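Local atomic coordinates of EscN (Escherichia coli O127:H6, PDB entry 2OBL), a protein that belongs to the ATP synthase alpha/beta family of P-loop proteins and forms part of a type III secretion system. Residues A10-L15 against E153-Q158; T147-A152 against L204-P209; P186-R189 against P193-V196. The protein carries 1 engineered substitution. All coordinates share one frame; numbering follows the deposited sequence.

Interaction 1: A10-L15 against E153-Q158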
loop_
_atom_site.group_PDB
_atom_site.type_symbol
_atom_site.label_atom_id
_atom_site.label_comp_id
_atom_site.label_asym_id
_atom_site.label_seq_id
_atom_site.Cartn_x
_atom_site.Cartn_y
_atom_site.Cartn_z
ATOM N N ALA A 10 -11.539 -15.273 15.814
ATOM C CA ALA A 10 -10.466 -16.267 15.932
ATOM C C ALA A 10 -9.538 -16.294 14.719
ATOM O O ALA A 10 -8.515 -16.997 14.714
ATOM C CB ALA A 10 -11.041 -17.676 16.211
ATOM N N LEU A 11 -9.890 -15.508 13.702
ATOM C CA LEU A 11 -9.072 -15.390 12.510
ATOM C C LEU A 11 -7.776 -14.641 12.808
ATOM O O LEU A 11 -6.787 -14.809 12.103
ATOM C CB LEU A 11 -9.838 -14.680 11.383
ATOM C CG LEU A 11 -10.968 -15.423 10.668
ATOM C CD1 LEU A 11 -11.692 -14.504 9.706
ATOM C CD2 LEU A 11 -10.429 -16.643 9.927
ATOM N N LEU A 12 -7.777 -13.806 13.843
ATOM C CA LEU A 12 -6.596 -12.999 14.156
ATOM C C LEU A 12 -5.392 -13.859 14.553
ATOM O O LEU A 12 -5.518 -14.805 15.355
ATOM C CB LEU A 12 -6.890 -11.994 15.266
ATOM C CG LEU A 12 -7.770 -10.789 14.950
ATOM C CD1 LEU A 12 -7.814 -9.873 16.164
ATOM C CD2 LEU A 12 -7.246 -10.042 13.728
ATOM N N GLY A 13 -4.238 -13.523 13.987
ATOM C CA GLY A 13 -2.990 -14.225 14.248
ATOM C C GLY A 13 -2.824 -15.475 13.406
ATOM O O GLY A 13 -1.856 -16.213 13.570
ATOM N N ARG A 14 -3.747 -15.711 12.482
ATOM C CA ARG A 14 -3.758 -16.972 11.738
ATOM C C ARG A 14 -3.391 -16.870 10.263
ATOM O O ARG A 14 -3.666 -15.867 9.609
ATOM C CB ARG A 14 -5.110 -17.664 11.871
ATOM C CG ARG A 14 -5.434 -18.061 13.298
ATOM C CD ARG A 14 -6.388 -19.231 13.336
ATOM N NE ARG A 14 -6.190 -20.020 14.549
ATOM C CZ ARG A 14 -5.585 -21.203 14.580
ATOM N NH1 ARG A 14 -5.126 -21.767 13.458
ATOM N NH2 ARG A 14 -5.446 -21.828 15.734
ATOM N N LEU A 15 -2.794 -17.940 9.750
ATOM C CA LEU A 15 -2.561 -18.091 8.315
ATOM C C LEU A 15 -3.749 -18.820 7.721
ATOM O O LEU A 15 -4.113 -19.910 8.168
ATOM C CB LEU A 15 -1.303 -18.918 8.053
ATOM C CG LEU A 15 0.027 -18.244 8.337
ATOM C CD1 LEU A 15 1.108 -19.310 8.488
ATOM C CD2 LEU A 15 0.342 -17.315 7.206
ATOM N N GLU A 153 -14.069 -6.466 5.952
ATOM C CA GLU A 153 -15.426 -5.975 6.220
ATOM C C GLU A 153 -15.956 -6.495 7.553
ATOM O O GLU A 153 -16.607 -5.759 8.306
ATOM C CB GLU A 153 -16.370 -6.352 5.078
ATOM C CG GLU A 153 -16.085 -5.613 3.780
ATOM C CD GLU A 153 -16.795 -6.218 2.588
ATOM O OE1 GLU A 153 -17.160 -7.408 2.652
ATOM O OE2 GLU A 153 -16.974 -5.503 1.579
ATOM N N TYR A 154 -15.672 -7.757 7.851
ATOM C CA TYR A 154 -16.099 -8.332 9.124
ATOM C C TYR A 154 -15.512 -7.539 10.290
ATOM O O TYR A 154 -16.234 -7.171 11.219
ATOM C CB TYR A 154 -15.718 -9.810 9.245
ATOM C CG TYR A 154 -15.849 -10.309 10.669
ATOM C CD1 TYR A 154 -17.100 -10.597 11.219
ATOM C CD2 TYR A 154 -14.730 -10.454 11.473
ATOM C CE1 TYR A 154 -17.217 -11.021 12.525
ATOM C CE2 TYR A 154 -14.838 -10.881 12.776
ATOM C CZ TYR A 154 -16.077 -11.161 13.299
ATOM O OH TYR A 154 -16.153 -11.588 14.605
ATOM N N PHE A 155 -14.204 -7.283 10.244
ATOM C CA PHE A 155 -13.548 -6.515 11.312
ATOM C C PHE A 155 -13.955 -5.034 11.351
ATOM O O PHE A 155 -14.153 -4.466 12.435
ATOM C CB PHE A 155 -12.031 -6.735 11.301
ATOM C CG PHE A 155 -11.632 -8.077 11.846
ATOM C CD1 PHE A 155 -11.767 -8.348 13.206
ATOM C CD2 PHE A 155 -11.195 -9.089 11.008
ATOM C CE1 PHE A 155 -11.423 -9.595 13.728
ATOM C CE2 PHE A 155 -10.850 -10.348 11.522
ATOM C CZ PHE A 155 -10.958 -10.602 12.886
ATOM N N ARG A 156 -14.135 -4.426 10.177
ATOM C CA ARG A 156 -14.699 -3.074 10.107
ATOM C C ARG A 156 -16.040 -3.021 10.849
ATOM O O ARG A 156 -16.294 -2.110 11.646
ATOM C CB ARG A 156 -14.909 -2.663 8.652
ATOM C CG ARG A 156 -15.529 -1.276 8.457
ATOM C CD ARG A 156 -16.166 -1.192 7.084
ATOM N NE ARG A 156 -17.179 -2.240 6.917
ATOM C CZ ARG A 156 -17.705 -2.596 5.749
ATOM N NH1 ARG A 156 -17.327 -1.991 4.631
ATOM N NH2 ARG A 156 -18.614 -3.558 5.697
ATOM N N ASP A 157 -16.885 -4.013 10.584
ATOM C CA ASP A 157 -18.213 -4.089 11.196
ATOM C C ASP A 157 -18.188 -4.223 12.722
ATOM O O ASP A 157 -19.216 -4.031 13.368
ATOM C CB ASP A 157 -19.019 -5.239 10.580
ATOM C CG ASP A 157 -19.332 -5.024 9.102
ATOM O OD1 ASP A 157 -19.263 -3.879 8.606
ATOM O OD2 ASP A 157 -19.654 -6.017 8.428
ATOM N N GLN A 158 -17.031 -4.560 13.289
ATOM C CA GLN A 158 -16.862 -4.591 14.748
ATOM C C GLN A 158 -16.419 -3.227 15.280
ATOM O O GLN A 158 -16.230 -3.049 16.496
ATOM C CB GLN A 158 -15.845 -5.654 15.181
ATOM C CG GLN A 158 -16.007 -7.018 14.530
ATOM C CD GLN A 158 -17.431 -7.493 14.549
ATOM O OE1 GLN A 158 -18.037 -7.600 15.617
ATOM N NE2 GLN A 158 -17.988 -7.776 13.366
#

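Interaction 2: T147-A152 against L204-P209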
loop_
_atom_site.group_PDB
_atom_site.type_symbol
_atom_site.label_atom_id
_atom_site.label_comp_id
_atom_site.label_asym_id
_atom_site.label_seq_id
_atom_site.Cartn_x
_atom_site.Cartn_y
_atom_site.Cartn_z
ATOM N N THR A 147 -11.677 -12.975 -0.357
ATOM C CA THR A 147 -11.617 -13.463 1.021
ATOM C C THR A 147 -11.041 -12.404 1.961
ATOM O O THR A 147 -11.626 -12.088 3.006
ATOM C CB THR A 147 -10.756 -14.728 1.095
ATOM O OG1 THR A 147 -11.458 -15.803 0.455
ATOM C CG2 THR A 147 -10.425 -15.088 2.543
ATOM N N ALA A 148 -9.911 -11.833 1.569
ATOM C CA ALA A 148 -9.289 -10.768 2.344
ATOM C C ALA A 148 -10.241 -9.585 2.527
ATOM O O ALA A 148 -10.387 -9.056 3.621
ATOM C CB ALA A 148 -7.998 -10.320 1.663
ATOM N N THR A 149 -10.894 -9.188 1.448
ATOM C CA THR A 149 -11.783 -8.034 1.487
ATOM C C THR A 149 -12.956 -8.297 2.440
ATOM O O THR A 149 -13.328 -7.444 3.249
ATOM C CB THR A 149 -12.250 -7.618 0.072
ATOM O OG1 THR A 149 -11.105 -7.326 -0.746
ATOM C CG2 THR A 149 -13.142 -6.349 0.137
ATOM N N THR A 150 -13.508 -9.494 2.351
ATOM C CA THR A 150 -14.640 -9.901 3.189
ATOM C C THR A 150 -14.255 -9.925 4.665
ATOM O O THR A 150 -15.012 -9.488 5.523
ATOM C CB THR A 150 -15.177 -11.265 2.737
ATOM O OG1 THR A 150 -15.690 -11.130 1.400
ATOM C CG2 THR A 150 -16.321 -11.730 3.659
ATOM N N ILE A 151 -13.068 -10.436 4.958
ATOM C CA ILE A 151 -12.581 -10.453 6.330
ATOM C C ILE A 151 -12.372 -9.027 6.867
ATOM O O ILE A 151 -12.700 -8.727 8.024
ATOM C CB ILE A 151 -11.305 -11.305 6.456
ATOM C CG1 ILE A 151 -11.637 -12.793 6.239
ATOM C CG2 ILE A 151 -10.663 -11.103 7.826
ATOM C CD1 ILE A 151 -10.403 -13.659 6.013
ATOM N N ALA A 152 -11.833 -8.148 6.028
ATOM C CA ALA A 152 -11.691 -6.746 6.387
ATOM C C ALA A 152 -13.041 -6.129 6.729
ATOM O O ALA A 152 -13.145 -5.365 7.682
ATOM C CB ALA A 152 -10.998 -5.945 5.246
ATOM N N LEU A 204 -12.175 -2.610 -5.193
ATOM C CA LEU A 204 -11.657 -1.403 -4.571
ATOM C C LEU A 204 -12.748 -0.590 -3.913
ATOM O O LEU A 204 -12.510 0.108 -2.907
ATOM C CB LEU A 204 -10.878 -0.554 -5.591
ATOM C CG LEU A 204 -9.383 -0.865 -5.630
ATOM C CD1 LEU A 204 -9.111 -2.311 -5.979
ATOM C CD2 LEU A 204 -8.668 0.085 -6.608
ATOM N N GLU A 205 -13.955 -0.676 -4.466
ATOM C CA GLU A 205 -15.058 0.114 -3.943
ATOM C C GLU A 205 -15.532 -0.409 -2.586
ATOM O O GLU A 205 -16.284 0.264 -1.895
ATOM C CB GLU A 205 -16.207 0.205 -4.961
ATOM C CG GLU A 205 -15.862 1.061 -6.194
ATOM C CD GLU A 205 -17.046 1.254 -7.141
ATOM O OE1 GLU A 205 -18.182 0.928 -6.742
ATOM O OE2 GLU A 205 -16.841 1.742 -8.282
ATOM N N ARG A 206 -15.067 -1.594 -2.192
ATOM C CA ARG A 206 -15.404 -2.135 -0.870
ATOM C C ARG A 206 -14.579 -1.548 0.283
ATOM O O ARG A 206 -15.001 -1.586 1.430
ATOM C CB ARG A 206 -15.368 -3.661 -0.881
ATOM C CG ARG A 206 -16.515 -4.243 -1.688
ATOM C CD ARG A 206 -16.294 -5.698 -2.016
ATOM N NE ARG A 206 -16.459 -6.563 -0.856
ATOM C CZ ARG A 206 -16.346 -7.887 -0.914
ATOM N NH1 ARG A 206 -16.067 -8.475 -2.078
ATOM N NH2 ARG A 206 -16.521 -8.614 0.174
ATOM N N ALA A 207 -13.412 -0.990 -0.028
ATOM C CA ALA A 207 -12.648 -0.224 0.956
ATOM C C ALA A 207 -13.344 1.124 1.162
ATOM O O ALA A 207 -14.155 1.538 0.325
ATOM C CB ALA A 207 -11.217 -0.013 0.456
ATOM N N GLY A 208 -13.030 1.811 2.254
ATOM C CA GLY A 208 -13.588 3.152 2.499
ATOM C C GLY A 208 -13.936 3.438 3.945
ATOM O O GLY A 208 -13.934 2.535 4.787
ATOM N N PRO A 209 -14.249 4.710 4.253
ATOM C CA PRO A 209 -14.668 5.067 5.604
ATOM C C PRO A 209 -16.056 4.508 5.901
ATOM O O PRO A 209 -16.799 4.180 4.979
ATOM C CB PRO A 209 -14.723 6.606 5.574
ATOM C CG PRO A 209 -14.087 7.016 4.289
ATOM C CD PRO A 209 -14.230 5.868 3.345
#

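Interaction 3: P186-R189 against P193-V196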
loop_
_atom_site.group_PDB
_atom_site.type_symbol
_atom_site.label_atom_id
_atom_site.label_comp_id
_atom_site.label_asym_id
_atom_site.label_seq_id
_atom_site.Cartn_x
_atom_site.Cartn_y
_atom_site.Cartn_z
ATOM N N PRO A 186 -12.883 -14.147 -24.074
ATOM C CA PRO A 186 -11.792 -13.800 -24.960
ATOM C C PRO A 186 -10.852 -12.777 -24.311
ATOM O O PRO A 186 -11.231 -12.097 -23.352
ATOM C CB PRO A 186 -12.511 -13.168 -26.154
ATOM C CG PRO A 186 -13.700 -12.497 -25.540
ATOM C CD PRO A 186 -14.069 -13.303 -24.301
ATOM N N ASP A 187 -9.629 -12.708 -24.820
ATOM C CA ASP A 187 -8.701 -11.631 -24.495
ATOM C C ASP A 187 -9.318 -10.337 -25.021
ATOM O O ASP A 187 -9.737 -10.280 -26.176
ATOM C CB ASP A 187 -7.367 -11.920 -25.196
ATOM C CG ASP A 187 -6.420 -10.727 -25.205
ATOM O OD1 ASP A 187 -6.628 -9.754 -24.445
ATOM O OD2 ASP A 187 -5.439 -10.779 -25.980
ATOM N N VAL A 188 -9.415 -9.304 -24.184
ATOM C CA VAL A 188 -9.867 -8.003 -24.695
ATOM C C VAL A 188 -8.730 -6.990 -24.759
ATOM O O VAL A 188 -8.633 -6.233 -25.715
ATOM C CB VAL A 188 -11.106 -7.420 -23.945
ATOM C CG1 VAL A 188 -10.783 -7.068 -22.505
ATOM C CG2 VAL A 188 -11.657 -6.202 -24.682
ATOM N N ARG A 189 -7.862 -7.006 -23.754
ATOM C CA ARG A 189 -6.729 -6.083 -23.676
ATOM C C ARG A 189 -5.584 -6.765 -22.957
ATOM O O ARG A 189 -5.748 -7.187 -21.816
ATOM C CB ARG A 189 -7.097 -4.850 -22.856
ATOM C CG ARG A 189 -7.624 -3.682 -23.639
ATOM C CD ARG A 189 -7.334 -2.375 -22.889
ATOM N NE ARG A 189 -7.898 -2.355 -21.537
ATOM C CZ ARG A 189 -9.196 -2.215 -21.277
ATOM N NH1 ARG A 189 -10.065 -2.101 -22.271
ATOM N NH2 ARG A 189 -9.631 -2.193 -20.025
ATOM N N PRO A 193 -9.269 -10.943 -19.958
ATOM C CA PRO A 193 -10.680 -10.891 -20.350
ATOM C C PRO A 193 -11.469 -9.801 -19.607
ATOM O O PRO A 193 -11.025 -9.282 -18.561
ATOM C CB PRO A 193 -11.195 -12.277 -19.976
ATOM C CG PRO A 193 -10.334 -12.682 -18.773
ATOM C CD PRO A 193 -8.987 -12.019 -18.987
ATOM N N PRO A 194 -12.640 -9.449 -20.149
ATOM C CA PRO A 194 -13.510 -8.454 -19.543
ATOM C C PRO A 194 -13.741 -8.618 -18.038
ATOM O O PRO A 194 -13.754 -7.607 -17.322
ATOM C CB PRO A 194 -14.817 -8.611 -20.335
ATOM C CG PRO A 194 -14.349 -9.046 -21.692
ATOM C CD PRO A 194 -13.196 -9.976 -21.410
ATOM N N SER A 195 -13.881 -9.854 -17.560
ATOM C CA SER A 195 -14.169 -10.116 -16.140
ATOM C C SER A 195 -13.148 -9.510 -15.166
ATOM O O SER A 195 -13.507 -9.054 -14.083
ATOM C CB SER A 195 -14.306 -11.612 -15.858
ATOM O OG SER A 195 -13.135 -12.336 -16.213
ATOM N N VAL A 196 -11.875 -9.525 -15.541
ATOM C CA VAL A 196 -10.847 -9.022 -14.641
ATOM C C VAL A 196 -11.012 -7.507 -14.495
ATOM O O VAL A 196 -10.988 -6.973 -13.388
ATOM C CB VAL A 196 -9.429 -9.363 -15.134
ATOM C CG1 VAL A 196 -8.393 -8.855 -14.131
ATOM C CG2 VAL A 196 -9.274 -10.869 -15.320
#

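Interaction 1: A10-L15 against E153-Q158
Leu11 lies at the edge of the Phe155 ring, near its plane, with CB 4.5 Å from Phe155 CE2. Leu12 crosses the ring obliquely, its CG 3.8 Å from Phe155 CZ. Leu12 CD2 closes to 3.8 Å on the same Phe155 CZ. The edge of Tyr154 points at one face of Phe155, its CD2 3.7 Å above the ring centre, an edge-to-face arrangement. Tyr154 in turn carries Gln158 NE2 on one of its own faces, offset toward the rim. That amide is fixed by its bond to Tyr154 O, 2.8 Å from Gln158 NE2 and nearly straight at 166°. Phe155 has CG anti to its carbonyl carbon (chi1 -75°), which places the ring beside the backbone N, where its CZ meets Leu12. The leucines stand at the start of a type II beta turn from Leu11 to Arg14, closed by Arg14 N to Leu11 O. Ile99 and Val128, on two sheet strands, also touch Phe155 and Leu12. The end of helix 138-156 is thus packed against an N-terminal turn and strands 99-105 and 127-132 of the alpha/beta core, as in P-loop NTPases.

Interaction 2: T147-A152 against L204-P209
Arg206 reaches across to helix 138-156 and meets two neighbouring threonines in different ways. The methyl CG2 of Thr149 lies over one face of the guanidinium, offset toward its rim and 3.5 Å from Arg206 NE. The same methyl touches the base of the arginine, 3.6 Å from Arg206 CB, so the bent chain wraps round it. The bend is at chi3, 73°. Thr150 works at the edge instead. Its OG1 accepts from Arg206 NH2 at 2.9 Å, in a bond that is bent at 136° and tilted somewhat from the guanidinium plane. Thr150 OG1 also bonds to Phe146 O, one turn back on the helix. In Thr149 the hydroxyl sits beside the backbone N and bonds to Ala145 O, which leaves the methyl to face the arginine. The guanidinium is buried, and other partners include Glu153, by a salt bridge through NE, and Leu38 O, through NH1. These bonds probably fix its rotation and balance its charge.

The setting is the nucleotide-binding alpha/beta domain of the family. Here a type I beta turn from Leu204 to Ala207 leads from helix 194-204 to the short, weakly bonded strand 208-209, antiparallel to strand 214-222.

Away from Arg206 the contact is loose. The nearest CA atoms, of Thr149 and Arg206, are 7.3 Å apart. Glu205 is exposed and takes no part. Gly208 and Pro209 run off along the sheet, and Pro209 is partly open to solvent.

Interaction 3: P186-R189 against P193-V196
The carbonyl of Pro186 points at the start of helix 194-204, where its O lies 3.3 Å from Pro193 CA in a CA-H...O contact with an angle of 129° at the hydrogen. The same Pro186 O touches both proline rings, 3.4 Å from Pro193 CB and 3.5 Å from Pro194 CD. The ring of Pro186 itself stays more distant, with its CD 4.5 Å from Pro194 CD. Val188 brings the second apolar touch. Its CG1 stands between the backbone N and the carbonyl carbon (chi1 66°), which is the crowded position, and this turns the methyl onto the Pro193-Pro194 peptide. Val188 CG1 comes 3.8 Å from Pro194 N and 3.9 Å from Pro194 CD.

The pair closes a short loop that leads into a helix. Pro193 is the N-cap, and Val196 N bonds back to its O at 3.1 Å. Pro194 takes the first helical position, where a proline costs no main-chain hydrogen bond. Within the loop Val188 and Arg189 both face Phe192, in the manner of a classic beta bulge, and Asp187 OD1 bonds to Gly191 N.

Burial differs sharply across the contact. Pro193 is buried, with Arg177 and Leu181 of helix 169-182 against it, while Pro186, Val188 and Pro194 are exposed. The side chain of Arg189 leaves the contact for a cation-pi interaction with Phe197.

How the interactions relate
From the N terminus, the 10-15 loop waits for helix 138-156. The C-terminal end of that helix closes interaction 1 and ties the N-terminal turn to the alpha/beta core. Interaction 2 starts on the same helix, just before, and closes when the chain returns at 204-209, so the two loops cross. They touch directly: Leu11 packs on Ile151, and the salt bridge from Glu153 to Arg206 joins the two contacts. Interaction 3 is a small loop nested within that of interaction 2. It lies at the other end of helix 194-204, its centre about 23 Å from that of interaction 2 and about 33 Å from that of interaction 1.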